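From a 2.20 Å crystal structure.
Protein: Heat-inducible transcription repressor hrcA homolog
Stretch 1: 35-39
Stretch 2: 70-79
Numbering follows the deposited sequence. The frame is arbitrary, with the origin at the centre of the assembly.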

# COMPACT_ATOMS: atom_id res chain seq x y z
N LYS A 35 -22.71 2.30 22.87
CA LYS A 35 -23.60 2.71 23.94
C LYS A 35 -24.91 1.93 23.84
O LYS A 35 -25.28 1.46 22.77
CB LYS A 35 -23.86 4.22 23.86
CG LYS A 35 -22.66 5.07 24.26
CD LYS A 35 -23.06 6.45 24.80
CE LYS A 35 -23.60 6.40 26.23
NZ LYS A 35 -23.53 7.73 26.90
N PRO A 36 -25.62 1.77 24.96
CA PRO A 36 -26.93 1.10 24.92
C PRO A 36 -27.85 1.74 23.87
O PRO A 36 -27.87 2.95 23.76
CB PRO A 36 -27.46 1.30 26.34
CG PRO A 36 -26.25 1.52 27.18
CD PRO A 36 -25.26 2.21 26.32
N VAL A 37 -28.56 0.91 23.10
CA VAL A 37 -29.38 1.37 21.99
C VAL A 37 -30.87 1.32 22.34
O VAL A 37 -31.42 0.25 22.59
CB VAL A 37 -29.14 0.52 20.72
CG1 VAL A 37 -29.96 1.04 19.56
CG2 VAL A 37 -27.64 0.49 20.36
N SER A 38 -31.51 2.49 22.32
CA SER A 38 -32.92 2.60 22.66
C SER A 38 -33.82 2.36 21.45
O SER A 38 -33.35 2.31 20.31
CB SER A 38 -33.21 3.97 23.23
OG SER A 38 -33.05 4.97 22.24
N SER A 39 -35.12 2.21 21.70
CA SER A 39 -36.12 2.09 20.64
C SER A 39 -36.07 3.31 19.71
O SER A 39 -36.10 3.17 18.48
CB SER A 39 -37.52 1.98 21.26
OG SER A 39 -37.83 3.13 22.04
N GLN A 70 -30.33 -5.24 29.55
CA GLN A 70 -30.45 -3.86 30.00
C GLN A 70 -29.40 -3.59 31.08
O GLN A 70 -29.51 -4.12 32.18
CB GLN A 70 -31.86 -3.62 30.55
CG GLN A 70 -32.07 -2.23 31.08
CD GLN A 70 -33.42 -2.03 31.74
OE1 GLN A 70 -33.98 -0.95 31.66
NE2 GLN A 70 -33.93 -3.06 32.41
N PRO A 71 -28.38 -2.78 30.78
CA PRO A 71 -27.31 -2.47 31.74
C PRO A 71 -27.76 -2.13 33.17
O PRO A 71 -27.55 -2.95 34.08
CB PRO A 71 -26.58 -1.29 31.09
CG PRO A 71 -26.78 -1.49 29.65
CD PRO A 71 -28.14 -2.14 29.47
N HIS A 72 -28.33 -0.95 33.40
CA HIS A 72 -28.84 -0.61 34.73
C HIS A 72 -30.31 -0.21 34.62
O HIS A 72 -31.19 -1.07 34.65
CB HIS A 72 -28.03 0.54 35.38
CG HIS A 72 -26.54 0.43 35.25
ND1 HIS A 72 -25.90 0.36 34.03
CD2 HIS A 72 -25.57 0.44 36.19
CE1 HIS A 72 -24.59 0.30 34.23
NE2 HIS A 72 -24.37 0.34 35.53
N THR A 73 -30.54 1.09 34.47
CA THR A 73 -31.85 1.72 34.45
C THR A 73 -32.12 2.35 33.08
O THR A 73 -33.12 3.04 32.88
CB THR A 73 -31.89 2.82 35.53
OG1 THR A 73 -33.20 3.38 35.64
CG2 THR A 73 -31.01 4.03 35.15
N SER A 74 -31.20 2.11 32.15
CA SER A 74 -31.19 2.78 30.85
C SER A 74 -32.29 2.24 29.94
O SER A 74 -32.61 1.05 29.98
CB SER A 74 -29.80 2.65 30.19
OG SER A 74 -29.87 2.33 28.82
N ALA A 75 -32.88 3.12 29.14
CA ALA A 75 -33.88 2.72 28.14
C ALA A 75 -33.23 1.90 27.02
O ALA A 75 -33.91 1.14 26.33
CB ALA A 75 -34.60 3.95 27.57
N GLY A 76 -31.92 2.05 26.85
CA GLY A 76 -31.17 1.32 25.84
C GLY A 76 -30.79 -0.10 26.23
O GLY A 76 -30.83 -0.49 27.40
N ARG A 77 -30.41 -0.88 25.23
CA ARG A 77 -30.07 -2.28 25.40
C ARG A 77 -28.72 -2.58 24.76
O ARG A 77 -28.24 -1.83 23.92
CB ARG A 77 -31.17 -3.16 24.81
CG ARG A 77 -32.56 -2.96 25.47
CD ARG A 77 -32.57 -3.31 26.96
NE ARG A 77 -33.88 -3.31 27.59
CZ ARG A 77 -34.45 -2.26 28.18
NH1 ARG A 77 -33.86 -1.07 28.19
NH2 ARG A 77 -35.65 -2.39 28.76
N ILE A 78 -28.12 -3.68 25.17
CA ILE A 78 -26.79 -4.07 24.69
C ILE A 78 -26.85 -5.53 24.26
O ILE A 78 -27.46 -6.34 24.95
CB ILE A 78 -25.77 -3.89 25.85
CG1 ILE A 78 -25.46 -2.41 26.06
CG2 ILE A 78 -24.46 -4.64 25.57
CD1 ILE A 78 -24.53 -2.14 27.24
N PRO A 79 -26.24 -5.88 23.14
CA PRO A 79 -26.24 -7.29 22.72
C PRO A 79 -25.54 -8.22 23.71
O PRO A 79 -24.55 -7.85 24.30
CB PRO A 79 -25.48 -7.27 21.38
CG PRO A 79 -24.79 -5.97 21.31
CD PRO A 79 -25.56 -5.02 22.16

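The two stretches meet backbone to backbone through a single antiparallel bridge between Val37 and Arg77, whose CA atoms lie 5.0 Å apart. Both hydrogen bonds of the pair form: Val37 N donates to Arg77 O at 2.9 Å and nearly in line (169° at the hydrogen), while Arg77 N donates to Val37 O at 3.0 Å with a more bent angle of 147°. Each carbonyl also receives a CA-H...O contact from the residue preceding its amide donor, Pro36 CA to Arg77 O and Gly76 CA to Val37 O, both 3.4 Å. The pairing goes no further, and Ser38 lies at the N-cap of a helix, its OG capping a backbone N just past the stretch.

Measured between CA atoms, the chains come closest at Gly76, whose CA is 3.8 Å from Ser38 CA. Such proximity depends on the absence of a side chain: an ideally placed CB on Gly76 would point toward the other stretch and fall 2.6 Å from Pro36 C and 3.0 Å from Val37 N, both clashes.

Of the side chains, Pro36 has the most to do. It loses 79 Å² to the other stretch, the largest share of any residue. Its ring makes apolar contacts: Pro36 CG lies 3.9 Å from Pro71 CG and 4.0 Å from Ile78 CD1. The CA-to-CB bond of Ile78 runs sideways to the other stretch, but the end of its side chain comes nearer. Pro36 CB also packs 3.6 Å from Ser74 OG, an oxygen that accepts a weak hydrogen bond from Gly76 N (2.9 Å, 130°). Arg77 points its CA-to-CB bond away from the other stretch overall, though its CB still touches it; its NH1 returns to its own stretch, donating to Gly76 O at 3.2 Å, and its NE is hydrogen-bonded elsewhere in the structure.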